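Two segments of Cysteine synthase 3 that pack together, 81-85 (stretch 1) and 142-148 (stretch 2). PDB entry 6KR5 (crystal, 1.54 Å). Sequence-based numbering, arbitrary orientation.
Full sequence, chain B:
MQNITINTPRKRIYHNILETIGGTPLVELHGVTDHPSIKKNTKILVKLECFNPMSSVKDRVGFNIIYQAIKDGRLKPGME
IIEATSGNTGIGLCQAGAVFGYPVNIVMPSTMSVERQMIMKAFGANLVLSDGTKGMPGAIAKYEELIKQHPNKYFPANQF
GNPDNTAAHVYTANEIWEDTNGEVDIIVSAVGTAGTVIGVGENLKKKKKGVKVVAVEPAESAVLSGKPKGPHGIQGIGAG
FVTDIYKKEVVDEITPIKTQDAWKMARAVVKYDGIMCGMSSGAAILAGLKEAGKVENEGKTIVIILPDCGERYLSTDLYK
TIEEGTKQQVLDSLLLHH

Stretch 1 81-85: IIEAT
Stretch 2 (142-148) KYEELIK

Residues 81-84 form the end of a β-strand that begins earlier in the chain. Their phi/psi values run from -81/146 at Ile 81 through -140/145 and -154/150 to -101/107 at Ala 84. Thr 85 (-162/142) lies beyond the strand. Residues 142-148 belong to a helix that extends past both ends of the stretch, with phi between -60 and -73° and psi between -31 and -50°. Its i to i+4 bonds include Ile 147 N to Tyr 143 O (2.9 Å). Strand and helix run nearly antiparallel, at 155°, and their axes approach to 9.1 Å. The register is set by Ala 84 CA and Tyr 143 CA, 6.4 Å apart.

Ile 82 and Ala 84 alternate with Glu 83 along the strand, so their CA-to-CB bonds point toward the helix and that of Glu 83 points away. Ile 82 is extended (chi1 t, chi2 t) and meets three helix residues in apolar van der Waals contact. Its CG1 lies 3.8 Å from Tyr 143 CE2, its CD1 4.0 Å from Leu 146 CD1, and its CG2 3.6 Å from Ile 147 CD1. The largest covered areas are those of Ile 82 on the strand (85 Å²) and Tyr 143 on the helix (82 Å²). Leu 146 is m, t. Ile 147 is m, m; its CA-to-CB bond points sideways, but its end comes nearer the strand.

Ile 82, Glu 83 and Ala 84 meet the Tyr 143 ring (chi1 171°, chi2 -87°) obliquely. Its CD2 is 3.9 Å from Ala 84 CB, and its CE2 is 4.0 Å from Glu 83 CA.

No direct hydrogen bond joins the stretches. A water bridges them instead, donating to Glu 83 OE1 (2.8 Å) and hydrogen-bonded to Tyr 143 OH (2.7 Å). Glu 83 (chi1 t, chi2 p, chi3 -77°) curls back so that OE1 also accepts from Ala 84 N at 2.9 Å.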

# COMPACT_ATOMS: atom_id res chain seq x y z
N ILE B 81 0.08 20.17 15.84
CA ILE B 81 -1.17 19.79 15.20
C ILE B 81 -1.98 18.93 16.17
O ILE B 81 -1.42 18.16 16.95
CB ILE B 81 -0.87 19.05 13.89
CG1 ILE B 81 -0.09 19.95 12.92
CG2 ILE B 81 -2.16 18.55 13.23
CD1 ILE B 81 1.00 19.23 12.15
N ILE B 82 -3.31 19.06 16.14
CA ILE B 82 -4.16 18.16 16.92
C ILE B 82 -5.39 17.78 16.10
O ILE B 82 -5.91 18.59 15.32
CB ILE B 82 -4.56 18.78 18.29
CG1 ILE B 82 -5.26 17.74 19.16
CG2 ILE B 82 -5.42 20.04 18.12
CD1 ILE B 82 -5.55 18.20 20.58
N GLU B 83 -5.85 16.55 16.28
CA GLU B 83 -7.08 16.07 15.68
C GLU B 83 -7.64 14.95 16.55
O GLU B 83 -6.88 14.25 17.23
CB GLU B 83 -6.87 15.61 14.24
CG GLU B 83 -8.14 15.12 13.53
CD GLU B 83 -9.20 16.20 13.40
OE1 GLU B 83 -9.88 16.51 14.40
OE2 GLU B 83 -9.35 16.73 12.28
N ALA B 84 -8.97 14.82 16.56
CA ALA B 84 -9.65 13.70 17.20
C ALA B 84 -10.03 12.73 16.10
O ALA B 84 -10.93 13.01 15.30
CB ALA B 84 -10.88 14.17 17.98
N THR B 85 -9.33 11.60 16.03
CA THR B 85 -9.56 10.66 14.95
C THR B 85 -8.98 9.31 15.34
O THR B 85 -7.93 9.25 15.97
CB THR B 85 -8.91 11.13 13.63
OG1 THR B 85 -9.04 10.11 12.63
CG2 THR B 85 -7.44 11.44 13.81
N LYS B 142 -12.04 14.77 25.76
CA LYS B 142 -10.62 15.02 26.03
C LYS B 142 -10.04 16.00 25.02
O LYS B 142 -9.19 16.83 25.38
CB LYS B 142 -9.85 13.69 26.01
CG LYS B 142 -8.36 13.85 26.24
CD LYS B 142 -8.07 14.39 27.63
CE LYS B 142 -6.57 14.50 27.88
NZ LYS B 142 -6.26 15.18 29.16
N TYR B 143 -10.47 15.91 23.76
CA TYR B 143 -9.99 16.84 22.74
C TYR B 143 -10.37 18.27 23.09
O TYR B 143 -9.52 19.17 23.05
CB TYR B 143 -10.55 16.44 21.38
CG TYR B 143 -10.29 17.45 20.28
CD1 TYR B 143 -11.17 18.51 20.08
CD2 TYR B 143 -9.18 17.35 19.46
CE1 TYR B 143 -10.95 19.44 19.09
CE2 TYR B 143 -8.96 18.28 18.45
CZ TYR B 143 -9.84 19.32 18.28
OH TYR B 143 -9.63 20.26 17.30
N GLU B 144 -11.64 18.50 23.41
CA GLU B 144 -12.11 19.86 23.71
C GLU B 144 -11.39 20.42 24.93
O GLU B 144 -11.04 21.60 24.97
CB GLU B 144 -13.62 19.86 23.93
CG GLU B 144 -14.45 19.49 22.72
CD GLU B 144 -14.33 20.50 21.59
OE1 GLU B 144 -13.85 21.63 21.83
OE2 GLU B 144 -14.73 20.17 20.45
N GLU B 145 -11.16 19.58 25.94
CA GLU B 145 -10.40 20.00 27.11
C GLU B 145 -8.99 20.44 26.72
O GLU B 145 -8.48 21.44 27.23
CB GLU B 145 -10.36 18.88 28.14
CG GLU B 145 -9.36 19.08 29.26
CD GLU B 145 -9.58 18.11 30.41
OE1 GLU B 145 -10.70 18.10 30.97
OE2 GLU B 145 -8.64 17.36 30.75
N LEU B 146 -8.37 19.71 25.79
CA LEU B 146 -7.01 20.05 25.38
C LEU B 146 -6.98 21.36 24.61
O LEU B 146 -6.08 22.19 24.81
CB LEU B 146 -6.43 18.92 24.52
CG LEU B 146 -5.90 17.71 25.28
CD1 LEU B 146 -5.52 16.61 24.30
CD2 LEU B 146 -4.70 18.10 26.13
N ILE B 147 -7.94 21.57 23.70
CA ILE B 147 -7.98 22.81 22.92
C ILE B 147 -8.16 24.01 23.84
O ILE B 147 -7.61 25.09 23.59
CB ILE B 147 -9.10 22.72 21.87
CG1 ILE B 147 -8.76 21.66 20.82
CG2 ILE B 147 -9.33 24.07 21.20
CD1 ILE B 147 -7.87 22.18 19.71
N LYS B 148 -8.94 23.85 24.91
CA LYS B 148 -9.14 24.96 25.85
C LYS B 148 -7.89 25.20 26.70
O LYS B 148 -7.64 26.34 27.10
CB LYS B 148 -10.35 24.68 26.74
O HOH W 1 -9.81 19.33 14.80